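Dihydrolipoyl dehydrogenase (Elizabethkingia anophelis NUHP1, PDB 6UZI) probably catalyses the NAD(+)-dependent oxidation of dihydrolipoyl groups carried on lysines of partner proteins, with one FAD bound per subunit. Local coordinates at residues T163-K166 with E167-T171; E296-E299 with R300-K304. All coordinates share one frame; numbering follows the deposited sequence.

Interaction 1. Residues T163-K166 with E167-T171; sequences TLDK and ERVIT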
loop_
_atom_site.group_PDB
_atom_site.type_symbol
_atom_site.label_atom_id
_atom_site.label_comp_id
_atom_site.label_asym_id
_atom_site.label_seq_id
_atom_site.Cartn_x
_atom_site.Cartn_y
_atom_site.Cartn_z
ATOM N N THR A 163 32.225 19.587 -14.402
ATOM C CA THR A 163 33.207 18.541 -14.671
ATOM C C THR A 163 32.965 17.416 -13.669
ATOM O O THR A 163 33.379 17.499 -12.510
ATOM C CB THR A 163 34.636 19.075 -14.562
ATOM O OG1 THR A 163 34.870 20.097 -15.546
ATOM C CG2 THR A 163 35.631 17.947 -14.759
ATOM N N LEU A 164 32.278 16.370 -14.112
ATOM C CA LEU A 164 32.019 15.231 -13.246
ATOM C C LEU A 164 33.300 14.429 -13.058
ATOM O O LEU A 164 34.023 14.168 -14.022
ATOM C CB LEU A 164 30.923 14.348 -13.841
ATOM C CG LEU A 164 29.527 14.932 -14.018
ATOM C CD1 LEU A 164 28.749 14.118 -15.035
ATOM C CD2 LEU A 164 28.802 14.952 -12.682
ATOM N N ASP A 165 33.596 14.055 -11.812
ATOM C CA ASP A 165 34.823 13.339 -11.502
ATOM C C ASP A 165 34.597 11.973 -10.869
ATOM O O ASP A 165 35.577 11.315 -10.500
ATOM C CB ASP A 165 35.726 14.187 -10.591
ATOM C CG ASP A 165 35.059 14.569 -9.272
ATOM O OD1 ASP A 165 35.468 15.596 -8.693
ATOM O OD2 ASP A 165 34.120 13.874 -8.826
ATOM N N LYS A 166 33.348 11.530 -10.727
ATOM C CA LYS A 166 33.011 10.229 -10.143
ATOM C C LYS A 166 33.535 10.076 -8.718
ATOM O O LYS A 166 33.670 8.953 -8.221
ATOM C CB LYS A 166 33.515 9.072 -11.020
ATOM C CG LYS A 166 33.136 9.209 -12.496
ATOM C CD LYS A 166 32.746 7.887 -13.132
ATOM C CE LYS A 166 32.177 8.112 -14.527
ATOM N NZ LYS A 166 31.461 6.915 -15.068
ATOM N N GLU A 167 33.831 11.193 -8.047
ATOM C CA GLU A 167 34.274 11.170 -6.659
ATOM C C GLU A 167 33.398 12.085 -5.818
ATOM O O GLU A 167 32.599 11.614 -4.999
ATOM C CB GLU A 167 35.736 11.586 -6.539
ATOM C CG GLU A 167 36.704 10.430 -6.624
ATOM C CD GLU A 167 38.106 10.871 -6.984
ATOM O OE1 GLU A 167 38.874 10.025 -7.484
ATOM O OE2 GLU A 167 38.438 12.059 -6.774
ATOM N N ARG A 168 33.519 13.394 -6.027
ATOM C CA ARG A 168 32.719 14.356 -5.287
ATOM C C ARG A 168 31.765 15.158 -6.158
ATOM O O ARG A 168 30.747 15.636 -5.645
ATOM C CB ARG A 168 33.635 15.320 -4.519
ATOM C CG ARG A 168 34.650 14.596 -3.643
ATOM C CD ARG A 168 35.352 15.521 -2.662
ATOM N NE ARG A 168 34.908 15.244 -1.300
ATOM C CZ ARG A 168 35.531 14.430 -0.453
ATOM N NH1 ARG A 168 35.032 14.238 0.763
ATOM N NH2 ARG A 168 36.653 13.816 -0.815
ATOM N N VAL A 169 32.047 15.302 -7.451
ATOM C CA VAL A 169 31.105 15.900 -8.390
ATOM C C VAL A 169 30.523 14.776 -9.237
ATOM O O VAL A 169 31.117 14.363 -10.240
ATOM C CB VAL A 169 31.780 16.983 -9.245
ATOM C CG1 VAL A 169 30.796 17.549 -10.252
ATOM C CG2 VAL A 169 32.293 18.094 -8.347
ATOM N N ILE A 170 29.360 14.267 -8.827
ATOM C CA ILE A 170 28.891 12.952 -9.230
ATOM C C ILE A 170 27.466 13.031 -9.762
ATOM O O ILE A 170 26.760 14.027 -9.592
ATOM C CB ILE A 170 28.943 11.953 -8.061
ATOM C CG1 ILE A 170 28.069 12.464 -6.914
ATOM C CG2 ILE A 170 30.364 11.767 -7.590
ATOM C CD1 ILE A 170 28.078 11.572 -5.707
ATOM N N THR A 171 27.050 11.938 -10.407
ATOM C CA THR A 171 25.676 11.682 -10.813
ATOM C C THR A 171 25.080 10.621 -9.894
ATOM O O THR A 171 25.734 10.118 -8.974
ATOM C CB THR A 171 25.603 11.224 -12.274
ATOM O OG1 THR A 171 26.192 9.926 -12.396
ATOM C CG2 THR A 171 26.343 12.171 -13.179
#

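Interaction 2. Residues E296-E299 with R300-K304; sequences ELDE and RGRVK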
loop_
_atom_site.group_PDB
_atom_site.type_symbol
_atom_site.label_atom_id
_atom_site.label_comp_id
_atom_site.label_asym_id
_atom_site.label_seq_id
_atom_site.Cartn_x
_atom_site.Cartn_y
_atom_site.Cartn_z
ATOM N N GLU A 296 15.004 8.309 -38.174
ATOM C CA GLU A 296 15.091 9.727 -37.849
ATOM C C GLU A 296 14.876 9.978 -36.357
ATOM O O GLU A 296 14.107 9.282 -35.687
ATOM C CB GLU A 296 14.064 10.539 -38.633
ATOM C CG GLU A 296 14.190 10.477 -40.131
ATOM C CD GLU A 296 12.976 11.074 -40.836
ATOM O OE1 GLU A 296 11.878 11.099 -40.234
ATOM O OE2 GLU A 296 13.123 11.525 -41.993
ATOM N N LEU A 297 15.579 10.984 -35.846
ATOM C CA LEU A 297 15.403 11.522 -34.504
ATOM C C LEU A 297 14.643 12.841 -34.575
ATOM O O LEU A 297 14.509 13.451 -35.639
ATOM C CB LEU A 297 16.763 11.736 -33.835
ATOM C CG LEU A 297 17.673 10.526 -33.644
ATOM C CD1 LEU A 297 18.966 10.988 -33.001
ATOM C CD2 LEU A 297 16.979 9.453 -32.785
ATOM N N ASP A 298 14.153 13.298 -33.426
ATOM C CA ASP A 298 13.536 14.612 -33.379
ATOM C C ASP A 298 14.557 15.655 -32.914
ATOM O O ASP A 298 15.745 15.368 -32.737
ATOM C CB ASP A 298 12.271 14.588 -32.511
ATOM C CG ASP A 298 12.541 14.236 -31.058
ATOM O OD1 ASP A 298 13.678 14.424 -30.581
ATOM O OD2 ASP A 298 11.595 13.759 -30.388
ATOM N N GLU A 299 14.090 16.884 -32.711
ATOM C CA GLU A 299 14.987 17.961 -32.305
ATOM C C GLU A 299 15.540 17.720 -30.906
ATOM O O GLU A 299 16.620 18.218 -30.571
ATOM C CB GLU A 299 14.257 19.308 -32.383
ATOM C CG GLU A 299 13.037 19.459 -31.453
ATOM C CD GLU A 299 11.824 18.633 -31.881
ATOM O OE1 GLU A 299 11.821 18.109 -33.018
ATOM O OE2 GLU A 299 10.874 18.506 -31.073
ATOM N N ARG A 300 14.823 16.952 -30.086
ATOM C CA ARG A 300 15.209 16.655 -28.714
ATOM C C ARG A 300 16.100 15.421 -28.595
ATOM O O ARG A 300 16.482 15.053 -27.476
ATOM C CB ARG A 300 13.955 16.446 -27.856
ATOM C CG ARG A 300 12.874 17.502 -28.040
ATOM C CD ARG A 300 13.094 18.660 -27.098
ATOM N NE ARG A 300 13.264 18.188 -25.728
ATOM C CZ ARG A 300 13.684 18.952 -24.725
ATOM N NH1 ARG A 300 13.814 18.436 -23.507
ATOM N NH2 ARG A 300 13.978 20.230 -24.941
ATOM N N GLY A 301 16.421 14.763 -29.702
ATOM C CA GLY A 301 17.269 13.592 -29.662
ATOM C C GLY A 301 16.550 12.285 -29.456
ATOM O O GLY A 301 17.210 11.276 -29.185
ATOM N N ARG A 302 15.226 12.261 -29.592
ATOM C CA ARG A 302 14.414 11.065 -29.420
ATOM C C ARG A 302 14.078 10.438 -30.765
ATOM O O ARG A 302 13.999 11.117 -31.791
ATOM C CB ARG A 302 13.114 11.362 -28.661
ATOM C CG ARG A 302 13.279 11.863 -27.241
ATOM C CD ARG A 302 12.004 12.454 -26.685
ATOM N NE ARG A 302 11.491 13.500 -27.565
ATOM C CZ ARG A 302 10.520 14.341 -27.229
ATOM N NH1 ARG A 302 9.925 14.229 -26.045
ATOM N NH2 ARG A 302 10.134 15.286 -28.075
ATOM N N VAL A 303 13.910 9.118 -30.744
ATOM C CA VAL A 303 13.474 8.384 -31.923
ATOM C C VAL A 303 12.038 8.786 -32.225
ATOM O O VAL A 303 11.150 8.635 -31.375
ATOM C CB VAL A 303 13.586 6.866 -31.700
ATOM C CG1 VAL A 303 13.220 6.112 -32.963
ATOM C CG2 VAL A 303 14.970 6.475 -31.223
ATOM N N LYS A 304 11.809 9.330 -33.420
ATOM C CA LYS A 304 10.452 9.675 -33.824
ATOM C C LYS A 304 9.628 8.401 -33.988
ATOM O O LYS A 304 10.101 7.396 -34.530
ATOM C CB LYS A 304 10.454 10.472 -35.130
ATOM C CG LYS A 304 10.698 11.961 -34.985
ATOM C CD LYS A 304 10.942 12.605 -36.347
ATOM C CE LYS A 304 9.957 13.734 -36.637
ATOM N NZ LYS A 304 10.372 14.571 -37.809
#

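Interaction 1. Residues T163-K166 with E167-T171
Asp165 illustrates how one carboxylate oxygen can gather a tight turn about itself: its OD2 accepts three successive backbone amides. Glu167 N meets Asp165 OD2 at 2.8 Å from above the carboxylate plane and closes an Asx turn. Arg168 N and Val169 N, each 2.9 Å from Asp165 OD2, arrive on the syn side, tilted out of that plane, the bond from Arg168 N being the most bent of the three. The side chain is directed into the bend because CG sits between the backbone N and the carbonyl carbon (chi1 59°). A backbone bond, Asp165 N to Val169 O at 3.0 Å, shuts the ring of main chain at its mouth, and Lys166 turns the corner in a left-handed conformation. With three donors on OD2, the negative charge is probably well stabilised. OD1 has another partner, Arg251, which also forms a salt bridge with Glu167.

The turn delivers the chain onto strand 169-170, an edge strand of the parallel sheet of the Rossmann-type domain predicted to bind NAD(+). There Ile170 shares backbone hydrogen bonds with Cys275 and Val277 of strand 274-277.

Apolar contacts flank the polar centre. The CD2 methyl of Leu164 lies 3.4 Å from Val169 O, touches Ile170 C and approaches Val169 CG1 at 4.1 Å. Its other methyl, CD1, meets Thr171 CG2 at 3.6 Å, the two side chains crossing at about a right angle. Beneath the turn, Ile170 CG2 packs against the Lys166 backbone, 3.8 Å from its carbonyl carbon. Thr171, at the N-cap of helix 172-175, directs OG1 to Glu174.

Interaction 2. Residues E296-E299 with R300-K304
Glu296 meets Lys304 through the backbone, Lys304 N donating to Glu296 O at 3.2 Å. Their charged ends, OE1 and NZ, stay beyond salt-bridge distance, so any attraction between them is probably loose.

Leu297 stands opposite Val303 in a single antiparallel bridge, as a non-hydrogen-bonded pair. Its CD2 methyl rests against Val303 CG2 at 3.9 Å, on the side where the buried Val303 packs onto Val295, Thr311 and Val322.

Asp298 carries most of the contact, each carboxylate oxygen having its own task. With CG lodged between the backbone N and the carbonyl carbon (chi1 63°), the carboxylate reaches across the turn. OD1 takes Arg302 N at 2.8 Å, a nearly straight bond that comes in from above the carboxylate plane, and a weak, bent bond from Arg300 N. OD2 offers its syn lone pair to Arg302 NE at 2.8 Å; Arg302 NH2 adds a weaker bond to the same oxygen. The salt bridge is therefore made at the guanidinium edge, yet it is not coplanar: the two planes stand 60° apart. Meanwhile Asp298 N donates to Arg302 O at 2.7 Å.

Glu299 folds its chain back so that OE2 lies 3.8 Å from Arg300 CG, touching the aliphatic part of that side chain. OE2 also lies near the plane of the Arg302 guanidinium, too far for a salt bridge.

Gly301 N returns to Asp298 O at 3.2 Å, and Gly301 itself adopts a left-handed backbone (phi 88°) disfavouring any side chain. A type I turn from Asp298 to Gly301 that ends on a left-handed glycine is the signature of a 3:5 beta hairpin with a G1 bulge.

Overall arrangement
The two examples show the same principle, a local turn closed round an aspartate. Interaction 1 comes first: after strand 154-156 the chain bends at residues 163-171 and enters the five-stranded parallel sheet of the probable NAD(+)-binding domain at its edge. More than a hundred residues later, after helix 290-293, interaction 2 closes its hairpin at residues 296-304 on the return, already against the FAD-binding part; through Val303 it is joined to the chain at Val322, just beyond strand 316-318. The loops lie in series, neither nested nor crossed. The centres of interactions 1 and 2 are 28 Å apart, and the nearest atoms of interactions 1 and 2 about 17 Å.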